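Local coordinates for prophage MuSo2, 43 kDa tail protein (Shewanella oneidensis, PDB 3CDD), which is probably a baseplate hub protein of a Mu-like prophage tail that assembles as a trimer, at residues 121-126 with 157-162; 105-110 with 153-158; 288-293 with 330-335; 198-203 with 284-289; 47-52 with 82-87. One frame throughout, in Å; residues are numbered along the deposited sequence.

Interaction 1: residues 121-126 with 157-162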
# COMPACT_ATOMS: atom_id res chain seq x y z
N GLN A 121 38.56 2.12 2.03
CA GLN A 121 38.95 3.35 2.70
C GLN A 121 37.74 4.27 2.93
O GLN A 121 37.58 4.85 4.02
CB GLN A 121 40.05 4.10 1.94
CG GLN A 121 41.40 3.40 1.97
CD GLN A 121 42.32 3.90 0.89
OE1 GLN A 121 41.92 4.04 -0.27
NE2 GLN A 121 43.57 4.19 1.26
N ILE A 122 36.87 4.39 1.94
CA ILE A 122 35.69 5.23 2.12
C ILE A 122 34.80 4.66 3.25
O ILE A 122 34.39 5.40 4.15
CB ILE A 122 34.92 5.47 0.78
CG1 ILE A 122 35.75 6.40 -0.12
CG2 ILE A 122 33.53 6.06 1.04
CD1 ILE A 122 35.44 6.29 -1.60
N ALA A 123 34.55 3.36 3.22
CA ALA A 123 33.68 2.71 4.21
C ALA A 123 34.24 2.87 5.62
O ALA A 123 33.48 3.13 6.55
CB ALA A 123 33.46 1.23 3.87
N ASP A 124 35.57 2.75 5.78
CA ASP A 124 36.24 3.03 7.07
C ASP A 124 35.91 4.44 7.58
O ASP A 124 35.60 4.62 8.77
CB ASP A 124 37.78 2.87 6.96
CG ASP A 124 38.24 1.40 6.89
OD1 ASP A 124 37.45 0.48 7.14
OD2 ASP A 124 39.43 1.17 6.57
N ILE A 125 35.97 5.42 6.67
CA ILE A 125 35.67 6.83 7.00
C ILE A 125 34.22 7.06 7.47
O ILE A 125 34.00 7.53 8.58
CB ILE A 125 36.00 7.80 5.83
CG1 ILE A 125 37.53 7.88 5.62
CG2 ILE A 125 35.45 9.21 6.14
CD1 ILE A 125 37.97 8.43 4.26
N VAL A 126 33.24 6.72 6.62
CA VAL A 126 31.84 7.02 6.94
C VAL A 126 31.26 6.20 8.11
O VAL A 126 30.30 6.63 8.72
CB VAL A 126 30.92 6.96 5.68
CG1 VAL A 126 31.43 7.97 4.60
CG2 VAL A 126 30.80 5.53 5.13
N GLU A 157 23.74 4.35 1.33
CA GLU A 157 23.51 4.71 -0.07
C GLU A 157 24.80 5.00 -0.83
O GLU A 157 24.93 4.63 -2.01
CB GLU A 157 22.62 5.94 -0.20
CG GLU A 157 21.19 5.70 0.14
CD GLU A 157 20.41 7.01 0.26
OE1 GLU A 157 21.00 8.06 0.64
OE2 GLU A 157 19.20 6.99 -0.05
N LEU A 158 25.76 5.65 -0.17
CA LEU A 158 27.05 5.91 -0.80
C LEU A 158 27.82 4.62 -1.03
O LEU A 158 28.31 4.36 -2.13
CB LEU A 158 27.90 6.87 0.02
CG LEU A 158 29.35 6.98 -0.44
CD1 LEU A 158 29.42 7.68 -1.79
CD2 LEU A 158 30.20 7.72 0.60
N LEU A 159 27.92 3.80 0.00
CA LEU A 159 28.69 2.56 -0.08
C LEU A 159 28.08 1.61 -1.07
O LEU A 159 28.80 0.93 -1.81
CB LEU A 159 28.87 1.93 1.31
CG LEU A 159 29.70 2.83 2.25
CD1 LEU A 159 29.77 2.30 3.70
CD2 LEU A 159 31.11 3.10 1.69
N ALA A 160 26.75 1.57 -1.13
CA ALA A 160 26.04 0.67 -2.03
C ALA A 160 26.28 1.06 -3.50
O ALA A 160 26.54 0.19 -4.33
CB ALA A 160 24.53 0.60 -1.69
N ARG A 161 26.23 2.35 -3.82
CA ARG A 161 26.52 2.77 -5.20
C ARG A 161 27.98 2.50 -5.62
O ARG A 161 28.23 2.00 -6.72
CB ARG A 161 26.06 4.20 -5.52
CG ARG A 161 26.61 5.34 -4.66
CD ARG A 161 26.21 6.68 -5.33
NE ARG A 161 26.59 7.90 -4.61
CZ ARG A 161 27.69 8.61 -4.86
NH1 ARG A 161 28.56 8.22 -5.79
NH2 ARG A 161 27.94 9.73 -4.17
N LEU A 162 28.92 2.77 -4.73
CA LEU A 162 30.32 2.40 -4.96
C LEU A 162 30.48 0.88 -5.16
O LEU A 162 31.15 0.44 -6.11
CB LEU A 162 31.20 2.88 -3.80
CG LEU A 162 31.24 4.40 -3.51
CD1 LEU A 162 32.15 4.67 -2.31
CD2 LEU A 162 31.68 5.22 -4.70
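Leu-158 opens the contact by laying its CD2 methyl against Ile-122 CG2, 3.7 Å away, the two side chains crossing at about a right angle. Its CG is anti to the backbone N (chi1 169°), unlike the other two leucines of this helix face. The same CD2 also comes within 4.2 Å of Val-126 CG1, a looser touch made one helical turn further along the partner helix.

Leu-159 comes next and lies at the middle of the interface. One branch, CD2, comes 3.6 Å from Ala-123 CA on the backbone of the opposite helix, with Ala-123 CB beside it. The other branch, CD1, meets Val-126 CG2 tip to tip at 3.7 Å. Leu-159 also slides past Ile-122 in the opposite direction, CD2 lying 3.9 Å from Ile-122 CG2.

Leu-162, one turn on from Leu-158, ends the row: its CD1 meets Ile-122 CD1 at 3.7 Å, again with the side chains at about a right angle. Ile-122 thus touches all three leucines. No hydrogen bond joins the two segments, and every touching residue is buried.

The short axes run almost antiparallel, at 173°, and approach to 10.4 Å. Helices 119-127 and 155-164, both in the gp44-like second domain, therefore pair through a purely apolar seam. Phe-114 of strand 113-115 packs on Ile-122, Val-126 and Leu-158, Ile-147 and Phe-144 of strand 144-148 back Leu-162, and Val-134 of strand 134-136 touches Ala-123.

Interaction 2: residues 105-110 with 153-158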
# COMPACT_ATOMS: atom_id res chain seq x y z
N CYS A 105 20.93 7.51 8.72
CA CYS A 105 21.59 8.80 9.02
C CYS A 105 22.40 9.38 7.87
O CYS A 105 22.77 8.65 6.95
CB CYS A 105 22.47 8.64 10.26
SG CYS A 105 21.59 8.08 11.75
N SER A 106 22.67 10.68 7.93
CA SER A 106 23.42 11.39 6.90
C SER A 106 24.91 11.22 7.12
O SER A 106 25.35 10.97 8.25
CB SER A 106 23.09 12.89 6.90
OG SER A 106 21.69 13.12 6.77
N ILE A 107 25.68 11.33 6.04
CA ILE A 107 27.14 11.40 6.12
C ILE A 107 27.53 12.82 6.46
O ILE A 107 27.15 13.76 5.75
CB ILE A 107 27.82 11.06 4.77
CG1 ILE A 107 27.35 9.69 4.25
CG2 ILE A 107 29.35 11.12 4.91
CD1 ILE A 107 27.38 9.55 2.72
N ASP A 108 28.26 12.98 7.55
CA ASP A 108 28.87 14.26 7.89
C ASP A 108 30.39 14.20 7.68
O ASP A 108 31.16 14.14 8.64
CB ASP A 108 28.52 14.70 9.31
CG ASP A 108 28.92 16.14 9.59
OD1 ASP A 108 29.84 16.68 8.91
OD2 ASP A 108 28.32 16.74 10.51
N TYR A 109 30.81 14.22 6.42
CA TYR A 109 32.22 14.31 6.06
C TYR A 109 32.41 15.68 5.40
O TYR A 109 32.19 15.83 4.20
CB TYR A 109 32.62 13.14 5.15
CG TYR A 109 34.11 13.05 4.87
CD1 TYR A 109 35.01 12.68 5.87
CD2 TYR A 109 34.61 13.32 3.59
CE1 TYR A 109 36.39 12.60 5.60
CE2 TYR A 109 35.97 13.24 3.31
CZ TYR A 109 36.86 12.88 4.32
OH TYR A 109 38.20 12.81 4.05
N PRO A 110 32.81 16.69 6.20
CA PRO A 110 32.78 18.10 5.83
C PRO A 110 33.46 18.49 4.51
O PRO A 110 32.96 19.38 3.81
CB PRO A 110 33.45 18.80 7.02
CG PRO A 110 34.10 17.72 7.81
CD PRO A 110 33.31 16.51 7.58
N GLU A 153 22.92 12.22 1.35
CA GLU A 153 23.23 10.82 1.14
C GLU A 153 23.63 10.16 2.45
O GLU A 153 24.37 10.74 3.25
CB GLU A 153 24.37 10.68 0.13
CG GLU A 153 24.47 9.28 -0.48
CD GLU A 153 25.36 9.22 -1.70
OE1 GLU A 153 26.34 10.02 -1.82
OE2 GLU A 153 25.07 8.36 -2.55
N THR A 154 23.12 8.95 2.67
CA THR A 154 23.47 8.19 3.86
C THR A 154 24.73 7.34 3.60
O THR A 154 25.04 7.04 2.45
CB THR A 154 22.28 7.29 4.27
OG1 THR A 154 22.11 6.26 3.30
CG2 THR A 154 20.99 8.12 4.37
N PRO A 155 25.46 6.93 4.67
CA PRO A 155 26.60 6.03 4.50
C PRO A 155 26.27 4.76 3.69
O PRO A 155 27.05 4.38 2.80
CB PRO A 155 26.96 5.67 5.95
CG PRO A 155 26.55 6.86 6.72
CD PRO A 155 25.27 7.30 6.08
N HIS A 156 25.12 4.14 3.95
CA HIS A 156 24.70 2.98 3.13
C HIS A 156 24.46 3.28 1.65
O HIS A 156 24.92 2.53 0.78
CB HIS A 156 23.47 2.26 3.71
CG HIS A 156 23.08 1.05 2.91
ND1 HIS A 156 21.93 0.99 2.17
CD2 HIS A 156 23.73 -0.12 2.71
CE1 HIS A 156 21.86 -0.18 1.57
NE2 HIS A 156 22.94 -0.88 1.88
N GLU A 157 23.74 4.35 1.33
CA GLU A 157 23.51 4.71 -0.07
C GLU A 157 24.80 5.00 -0.83
O GLU A 157 24.93 4.63 -2.01
CB GLU A 157 22.62 5.94 -0.20
CG GLU A 157 21.19 5.70 0.14
CD GLU A 157 20.41 7.01 0.26
OE1 GLU A 157 21.00 8.06 0.64
OE2 GLU A 157 19.20 6.99 -0.05
N LEU A 158 25.76 5.65 -0.17
CA LEU A 158 27.05 5.91 -0.80
C LEU A 158 27.82 4.62 -1.03
O LEU A 158 28.31 4.36 -2.13
CB LEU A 158 27.90 6.87 0.02
CG LEU A 158 29.35 6.98 -0.44
CD1 LEU A 158 29.42 7.68 -1.79
CD2 LEU A 158 30.20 7.72 0.60
O HOH W 1 25.12 13.38 3.80
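Glu-153 O is held by two donors: Ile-107 N at 3.1 Å, lying in the carbonyl plane with a fairly straight bond (161° at the hydrogen), and water 1 at 2.8 Å. The same water donates to Ile-107 O, so it clips both backbones together beside the direct bond.

Cys-105 O sits close against the start of the helix, 3.0 Å from both Thr-154 CB and Pro-155 CD, and it also takes a CA-H...O contact from Thr-154 CA. The proline ring, having no N-H, offers only carbon to this oxygen. Ile-107 then reaches in: CG1 lies 3.7 Å from Pro-155 CD, and CD1 is 3.8 Å from Leu-158 CB and close to Thr-154 O.

Thr-154 is the N-cap. Its OG1 accepts from Glu-157 N (3.2 Å), while Glu-157 OE1 takes Thr-154 N on its anti side at 3.1 Å, which makes a capping box. Glu-153 turns its carboxylate to Arg-161 in a salt bridge.

Within the gp44-like second domain, the loop after helix 100-104 is thereby fastened to the first turn of helix 155-164. Val-126 of helix 119-127 packs on Ile-107 and Pro-155, while Ser-106 bonds to Ile-253 of a neighbouring subunit.

Interaction 3: residues 288-293 with 330-335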
# COMPACT_ATOMS: atom_id res chain seq x y z
N THR A 288 13.74 -27.44 11.08
CA THR A 288 13.66 -27.46 12.52
C THR A 288 15.00 -27.03 13.12
O THR A 288 16.06 -27.51 12.71
CB THR A 288 13.24 -28.88 13.03
OG1 THR A 288 11.86 -29.11 12.74
CG2 THR A 288 13.43 -29.02 14.55
N GLY A 289 14.96 -26.12 14.11
CA GLY A 289 16.18 -25.67 14.78
C GLY A 289 16.86 -24.52 14.05
O GLY A 289 16.73 -24.37 12.86
N TRP A 290 17.56 -23.69 14.79
CA TRP A 290 18.35 -22.59 14.22
C TRP A 290 19.76 -23.08 13.85
O TRP A 290 20.51 -22.39 13.13
CB TRP A 290 18.48 -21.53 15.30
CG TRP A 290 17.23 -20.79 15.60
CD1 TRP A 290 15.94 -21.12 15.24
CD2 TRP A 290 17.15 -19.56 16.33
NE1 TRP A 290 15.05 -20.14 15.71
CE2 TRP A 290 15.78 -19.18 16.38
CE3 TRP A 290 18.11 -18.71 16.91
CZ2 TRP A 290 15.35 -18.02 17.01
CZ3 TRP A 290 17.68 -17.56 17.54
CH2 TRP A 290 16.32 -17.22 17.58
N ARG A 291 20.10 -24.26 14.37
CA ARG A 291 21.41 -24.88 14.14
C ARG A 291 21.34 -26.04 13.17
O ARG A 291 20.39 -26.84 13.17
CB ARG A 291 21.97 -25.40 15.45
CG ARG A 291 22.34 -24.31 16.39
CD ARG A 291 23.29 -24.81 17.46
NE ARG A 291 23.50 -23.75 18.44
CZ ARG A 291 24.49 -22.87 18.39
NH1 ARG A 291 25.39 -22.92 17.41
NH2 ARG A 291 24.59 -21.94 19.34
N ILE A 292 22.37 -26.14 12.33
CA ILE A 292 22.55 -27.26 11.43
C ILE A 292 22.99 -28.43 12.29
O ILE A 292 24.05 -28.36 12.88
CB ILE A 292 23.60 -26.88 10.37
CG1 ILE A 292 23.12 -25.63 9.58
CG2 ILE A 292 23.85 -28.02 9.43
CD1 ILE A 292 24.21 -24.81 8.89
N PRO A 293 22.18 -29.51 12.36
CA PRO A 293 22.53 -30.66 13.24
C PRO A 293 23.87 -31.34 12.92
O PRO A 293 24.54 -31.85 13.84
CB PRO A 293 21.38 -31.65 13.06
CG PRO A 293 20.28 -30.88 12.30
CD PRO A 293 20.93 -29.72 11.60
N ALA A 330 5.23 -23.70 19.44
CA ALA A 330 5.40 -24.83 18.52
C ALA A 330 6.86 -25.30 18.39
O ALA A 330 7.11 -26.49 18.10
CB ALA A 330 4.85 -24.49 17.17
N GLY A 331 7.81 -24.38 18.58
CA GLY A 331 9.24 -24.71 18.54
C GLY A 331 10.09 -23.72 17.76
O GLY A 331 9.61 -22.68 17.31
N ARG A 332 11.38 -24.03 17.67
CA ARG A 332 12.34 -23.26 16.91
C ARG A 332 12.36 -23.69 15.46
O ARG A 332 12.44 -24.89 15.17
CB ARG A 332 13.74 -23.49 17.45
CG ARG A 332 14.16 -22.51 18.44
CD ARG A 332 15.05 -23.19 19.42
NE ARG A 332 14.86 -22.63 20.75
CZ ARG A 332 15.76 -22.68 21.71
NH1 ARG A 332 16.94 -23.25 21.48
NH2 ARG A 332 15.47 -22.14 22.89
N LEU A 333 12.34 -22.70 14.57
CA LEU A 333 12.35 -22.96 13.14
C LEU A 333 13.30 -21.99 12.48
O LEU A 333 13.62 -20.95 13.03
CB LEU A 333 10.94 -22.75 12.58
CG LEU A 333 9.80 -23.67 12.98
CD1 LEU A 333 8.53 -23.16 12.30
CD2 LEU A 333 10.11 -25.07 12.54
N ALA A 334 13.80 -22.36 11.31
CA ALA A 334 14.55 -21.42 10.49
C ALA A 334 13.98 -21.49 9.09
O ALA A 334 13.76 -22.58 8.54
CB ALA A 334 16.08 -21.74 10.49
N VAL A 335 13.71 -20.33 8.53
CA VAL A 335 13.27 -20.31 7.17
C VAL A 335 14.41 -19.80 6.29
O VAL A 335 14.83 -18.67 6.42
CB VAL A 335 12.02 -19.43 6.99
CG1 VAL A 335 11.57 -19.50 5.55
CG2 VAL A 335 10.90 -19.88 7.95
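Gly-289 N donates to Arg-332 O at 3.0 Å in a nearly linear bond (172° at the hydrogen), although the donor stands 54° above the carbonyl plane. Next to it, the Trp-290 indole is overlaid by the aliphatic part of Arg-332: CG sits 4.1 Å from the centroid of the five-membered ring, over one face, in a CH-pi contact. The ring NE1 is 3.1 Å from Leu-333 O and hydrogen-bonds to Ser-326 O. Ala-334 CB rests against Gly-289 O at 3.6 Å. Thr-288 faces Leu-333 as a non-hydrogen-bonded antiparallel pair, CA to CA 4.7 Å, the last rung before the chain turns off. Gly-289 makes that turn with a positive phi (86°), where a side chain would jam against the preceding carbonyl.

Further out, Arg-332 is bent beyond CG and leads away to Glu-327, which it meets in a salt bridge, and to Glu-5 O, while Phe-325, Ile-7 and Ile-67 pack round the indole.

In this GpP fourth-domain region, one backbone bond joins the segments, beside a side-chain contact that is part apolar and part charged. Arg-332 is used twice: its methylenes lie on the indole, and its guanidinium pairs with Glu-327.

Interaction 4: residues 198-203 with 284-289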
# COMPACT_ATOMS: atom_id res chain seq x y z
N VAL A 198 13.89 -31.26 5.34
CA VAL A 198 12.95 -30.22 5.02
C VAL A 198 11.59 -30.50 5.66
O VAL A 198 10.89 -31.44 5.28
CB VAL A 198 12.78 -30.04 3.49
CG1 VAL A 198 11.66 -29.04 3.19
CG2 VAL A 198 14.07 -29.56 2.89
N LYS A 199 11.22 -29.64 6.62
CA LYS A 199 9.93 -29.75 7.29
C LYS A 199 8.81 -29.25 6.36
O LYS A 199 7.78 -29.89 6.22
CB LYS A 199 9.96 -28.96 8.59
CG LYS A 199 8.65 -28.95 9.39
CD LYS A 199 8.62 -27.83 10.40
CE LYS A 199 7.32 -27.83 11.22
NZ LYS A 199 7.55 -28.46 12.54
N ALA A 200 9.02 -28.11 5.71
CA ALA A 200 8.06 -27.57 4.77
C ALA A 200 8.78 -26.66 3.82
O ALA A 200 9.90 -26.23 4.10
CB ALA A 200 6.96 -26.81 5.51
N ALA A 201 8.14 -26.32 2.70
CA ALA A 201 8.74 -25.43 1.71
C ALA A 201 7.72 -24.75 0.84
O ALA A 201 6.58 -25.21 0.69
CB ALA A 201 9.76 -26.15 0.85
N ARG A 202 8.17 -23.70 0.18
CA ARG A 202 7.29 -22.84 -0.56
C ARG A 202 8.09 -22.22 -1.70
O ARG A 202 9.23 -21.82 -1.49
CB ARG A 202 6.85 -21.77 0.46
CG ARG A 202 5.98 -20.69 0.02
CD ARG A 202 5.56 -19.89 1.24
NE ARG A 202 6.43 -18.76 1.53
CZ ARG A 202 6.05 -17.48 1.58
NH1 ARG A 202 4.78 -17.13 1.36
NH2 ARG A 202 6.94 -16.54 1.86
N GLY A 203 7.49 -22.04 -2.88
CA GLY A 203 8.19 -21.43 -4.02
C GLY A 203 7.28 -20.59 -4.89
O GLY A 203 6.06 -20.71 -4.84
N GLU A 284 11.77 -21.01 -0.44
CA GLU A 284 11.97 -20.87 1.00
C GLU A 284 11.73 -22.19 1.68
O GLU A 284 10.63 -22.75 1.57
CB GLU A 284 10.99 -19.84 1.59
CG GLU A 284 11.32 -18.44 1.21
CD GLU A 284 10.41 -17.40 1.83
OE1 GLU A 284 9.44 -17.74 2.56
OE2 GLU A 284 10.71 -16.21 1.58
N TYR A 285 12.74 -22.64 2.42
CA TYR A 285 12.75 -23.91 3.10
C TYR A 285 12.67 -23.73 4.60
O TYR A 285 13.51 -23.07 5.19
CB TYR A 285 14.03 -24.72 2.71
CG TYR A 285 13.94 -25.21 1.26
CD1 TYR A 285 14.32 -24.39 0.20
CD2 TYR A 285 13.40 -26.44 0.98
CE1 TYR A 285 14.18 -24.83 -1.15
CE2 TYR A 285 13.28 -26.90 -0.35
CZ TYR A 285 13.66 -26.09 -1.39
OH TYR A 285 13.50 -26.55 -2.67
N THR A 286 11.69 -24.36 5.21
CA THR A 286 11.50 -24.33 6.65
C THR A 286 12.14 -25.60 7.22
O THR A 286 11.77 -26.72 6.84
CB THR A 286 10.01 -24.33 6.98
OG1 THR A 286 9.38 -23.17 6.38
CG2 THR A 286 9.78 -24.36 8.48
N VAL A 287 13.11 -25.40 8.12
CA VAL A 287 13.76 -26.49 8.83
C VAL A 287 13.54 -26.34 10.35
O VAL A 287 13.20 -25.24 10.84
CB VAL A 287 15.29 -26.57 8.48
CG1 VAL A 287 15.48 -26.79 6.94
CG2 VAL A 287 16.04 -25.33 8.92
N THR A 288 13.74 -27.44 11.08
CA THR A 288 13.66 -27.46 12.52
C THR A 288 15.00 -27.03 13.12
O THR A 288 16.06 -27.51 12.71
CB THR A 288 13.24 -28.88 13.03
OG1 THR A 288 11.86 -29.11 12.74
CG2 THR A 288 13.43 -29.02 14.55
N GLY A 289 14.96 -26.12 14.11
CA GLY A 289 16.18 -25.67 14.78
C GLY A 289 16.86 -24.52 14.05
O GLY A 289 16.73 -24.37 12.86
O HOH W 2 9.77 -28.68 14.05
O HOH W 3 8.32 -19.72 3.76
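Arg-202 lies beside Glu-284, both side chains pointing the same way. Its CB is 4.1 Å from Glu-284 O. CG is anti to the backbone N (chi1 178°), and the chain runs extended until a bend at chi3 (92°) sets NE beside the carboxylate. NE makes a weak bond to Glu-284 OE1, and NH2 makes the firm one, 2.9 Å to that same oxygen, in a salt bridge. OE1 lies in the guanidinium plane, but NH2 stands above the carboxylate plane; the two planes are 48° apart. Water 3 donates to OE1 at 2.6 Å and weakly accepts from NE.

Below this pair the backbones are laced together: Arg-202 with Glu-284 and Ala-200 with Thr-286 are hydrogen-bonded pairs, with Thr-286 N to Ala-200 O at 2.8 Å. Between them, on the other face, Ala-201 CB packs 3.7 Å from Tyr-285 CD2. Val-198 CG2 touches the same ring carbon, and Tyr-285 OH goes on to Asp-309.

Thr-286 O takes two donors, Lys-199 N at 3.0 Å and Ala-200 N at 3.3 Å. Lys-199 NZ reaches Thr-288 OG1 through water 2.

Two consecutive residues facing one partner make a classic beta bulge, here at the start of an antiparallel ladder. The sheet runs on across the interface: Ala-201 and Arg-202 pair antiparallel with a strand of a neighbouring subunit, whose Tyr-84 packs on Val-198, Ala-201 and Tyr-285, giving an intersubunit beta-sheet in the trimer.

Interaction 5: residues 47-52 with 82-87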
# COMPACT_ATOMS: atom_id res chain seq x y z
N ASP A 47 -6.48 -9.35 36.83
CA ASP A 47 -5.79 -8.39 37.66
C ASP A 47 -4.42 -8.04 37.08
O ASP A 47 -3.49 -7.71 37.80
CB ASP A 47 -5.68 -8.94 39.10
CG ASP A 47 -4.98 -10.30 39.16
OD1 ASP A 47 -4.71 -10.92 38.11
OD2 ASP A 47 -4.70 -10.75 40.29
N ALA A 48 -4.32 -8.13 35.76
CA ALA A 48 -3.10 -7.80 35.04
C ALA A 48 -2.57 -6.40 35.36
O ALA A 48 -1.36 -6.19 35.44
CB ALA A 48 -3.34 -7.93 33.55
N GLN A 49 -3.47 -5.45 35.54
CA GLN A 49 -3.06 -4.05 35.69
C GLN A 49 -2.43 -3.77 37.06
O GLN A 49 -1.81 -2.72 37.26
CB GLN A 49 -4.24 -3.12 35.39
CG GLN A 49 -4.70 -3.23 33.92
CD GLN A 49 -5.81 -2.28 33.56
OE1 GLN A 49 -5.93 -1.19 34.13
NE2 GLN A 49 -6.63 -2.67 32.60
N TYR A 50 -2.57 -4.71 37.99
CA TYR A 50 -1.93 -4.61 39.32
C TYR A 50 -0.67 -5.48 39.42
O TYR A 50 -0.12 -5.66 40.51
CB TYR A 50 -2.93 -4.96 40.44
CG TYR A 50 -4.30 -4.34 40.24
CD1 TYR A 50 -4.56 -3.02 40.65
CD2 TYR A 50 -5.32 -5.06 39.63
CE1 TYR A 50 -5.83 -2.45 40.45
CE2 TYR A 50 -6.58 -4.50 39.42
CZ TYR A 50 -6.83 -3.20 39.82
OH TYR A 50 -8.09 -2.67 39.61
N LYS A 51 -0.20 -6.01 38.29
CA LYS A 51 0.82 -7.07 38.27
C LYS A 51 1.91 -6.86 37.22
O LYS A 51 2.44 -7.84 36.66
CB LYS A 51 0.17 -8.46 38.13
CG LYS A 51 -0.60 -8.90 39.39
CD LYS A 51 -1.01 -10.36 39.40
CE LYS A 51 -1.31 -10.79 40.84
NZ LYS A 51 -2.14 -12.04 40.95
N ALA A 52 2.24 -5.59 36.95
CA ALA A 52 3.39 -5.21 36.13
C ALA A 52 4.66 -5.92 36.63
O ALA A 52 4.89 -5.99 37.83
CB ALA A 52 3.58 -3.69 36.13
N PRO A 82 4.61 -1.57 24.41
CA PRO A 82 3.80 -2.15 25.49
C PRO A 82 2.30 -2.11 25.17
O PRO A 82 1.84 -1.20 24.46
CB PRO A 82 4.09 -1.23 26.66
CG PRO A 82 4.33 0.15 26.01
CD PRO A 82 4.90 -0.14 24.62
N SER A 83 1.56 -3.08 25.70
CA SER A 83 0.10 -3.08 25.67
C SER A 83 -0.39 -3.93 26.81
O SER A 83 0.35 -4.75 27.34
CB SER A 83 -0.42 -3.63 24.35
OG SER A 83 -0.09 -5.01 24.22
N TYR A 84 -1.65 -3.75 27.20
CA TYR A 84 -2.25 -4.60 28.21
C TYR A 84 -3.77 -4.45 28.15
O TYR A 84 -4.27 -3.56 27.47
CB TYR A 84 -1.76 -4.22 29.62
CG TYR A 84 -2.04 -2.77 29.97
CD1 TYR A 84 -3.28 -2.39 30.50
CD2 TYR A 84 -1.07 -1.78 29.76
CE1 TYR A 84 -3.55 -1.06 30.80
CE2 TYR A 84 -1.33 -0.45 30.07
CZ TYR A 84 -2.57 -0.10 30.59
OH TYR A 84 -2.83 1.20 30.91
N ASP A 85 -4.47 -5.36 28.82
CA ASP A 85 -5.89 -5.15 29.17
C ASP A 85 -6.13 -5.72 30.57
O ASP A 85 -5.19 -5.74 31.38
CB ASP A 85 -6.84 -5.74 28.13
CG ASP A 85 -6.60 -7.22 27.85
OD1 ASP A 85 -6.32 -7.99 28.78
OD2 ASP A 85 -6.71 -7.62 26.68
N GLU A 86 -7.34 -6.18 30.88
CA GLU A 86 -7.59 -6.59 32.27
C GLU A 86 -6.99 -7.95 32.62
O GLU A 86 -6.75 -8.23 33.79
CB GLU A 86 -9.06 -6.51 32.62
CG GLU A 86 -9.50 -5.09 32.85
CD GLU A 86 -10.99 -4.93 32.68
OE1 GLU A 86 -11.55 -5.46 31.69
OE2 GLU A 86 -11.59 -4.25 33.54
N SER A 87 -6.67 -8.75 31.61
CA SER A 87 -6.14 -10.08 31.84
C SER A 87 -4.89 -10.40 30.98
O SER A 87 -4.54 -11.56 30.81
CB SER A 87 -7.24 -11.11 31.56
OG SER A 87 -7.69 -10.98 30.23
O HOH W 4 -6.45 -5.65 35.62
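The Gln-49 amide meets the Tyr-84 ring obliquely, the two planes 61° apart and the side chains crossing at about a right angle. Gln-49 CD lies 3.8 Å from Tyr-84 CE1, and CG is equally near Tyr-84 CD1, so one side of the phenol, CD1 and CE1, takes the touch. The extended glutamine chain then carries NE2 past Asp-85 O to Glu-86 CG, 3.8 Å off. Its amide is fixed by a neighbouring subunit: OE1 accepts from Gly-195 N and NE2 donates to Val-198 O there. Tyr-84 OH likewise bonds to Asp-309 of that subunit.

The backbone link is Ala-48 N to Glu-86 O at 3.1 Å, the donor 42° above the carbonyl plane. Water 4 accepts from Gln-49 N and donates to Glu-86 O at 3.2 Å, adding a second tie. Ala-48 CB faces two carbonyl oxygens: Glu-86 O lies 3.4 Å from Ala-48 CB, Asp-85 O slightly farther.

Each segment is braced within itself. Asp-85 OD1 accepts from Ser-87 N at 3.0 Å, an Asx turn that shapes the bend, and also from Thr-88 OG1; Lys-51 NZ bridges to Asp-47 OD2.

The short 3-10 turn at 48-49 sits on the end of strand 70-84, where the chain turns into strand 88-97; Ile-89 of that strand touches both Ala-48 and Tyr-84. Ser-83 and Tyr-84 also pair with a strand of the neighbouring subunit, carrying the sheet across the interface.

Interactions 1 and 2 form one unit, centres 8 Å apart, sharing Glu-157 and Leu-158; Arg-161 NE reaches Glu-153 OE2 at 2.6 Å, and Ile-125 CG2 packs 3.5 Å from Tyr-109 CD1. Interactions 3 and 4 make another, centres 10 Å apart, joined through strands 281-288 and 331-339 and by Leu-333 packing on Lys-199. The two units lie on opposite sides of the chain's centre, about 35 Å between the centres of interactions 1 and 3. Interaction 5 is remote from interaction 4 within one chain, about 37 Å between centres, yet trimer assembly brings the two regions together: 82-87 of one subunit meets 198-203 of the next.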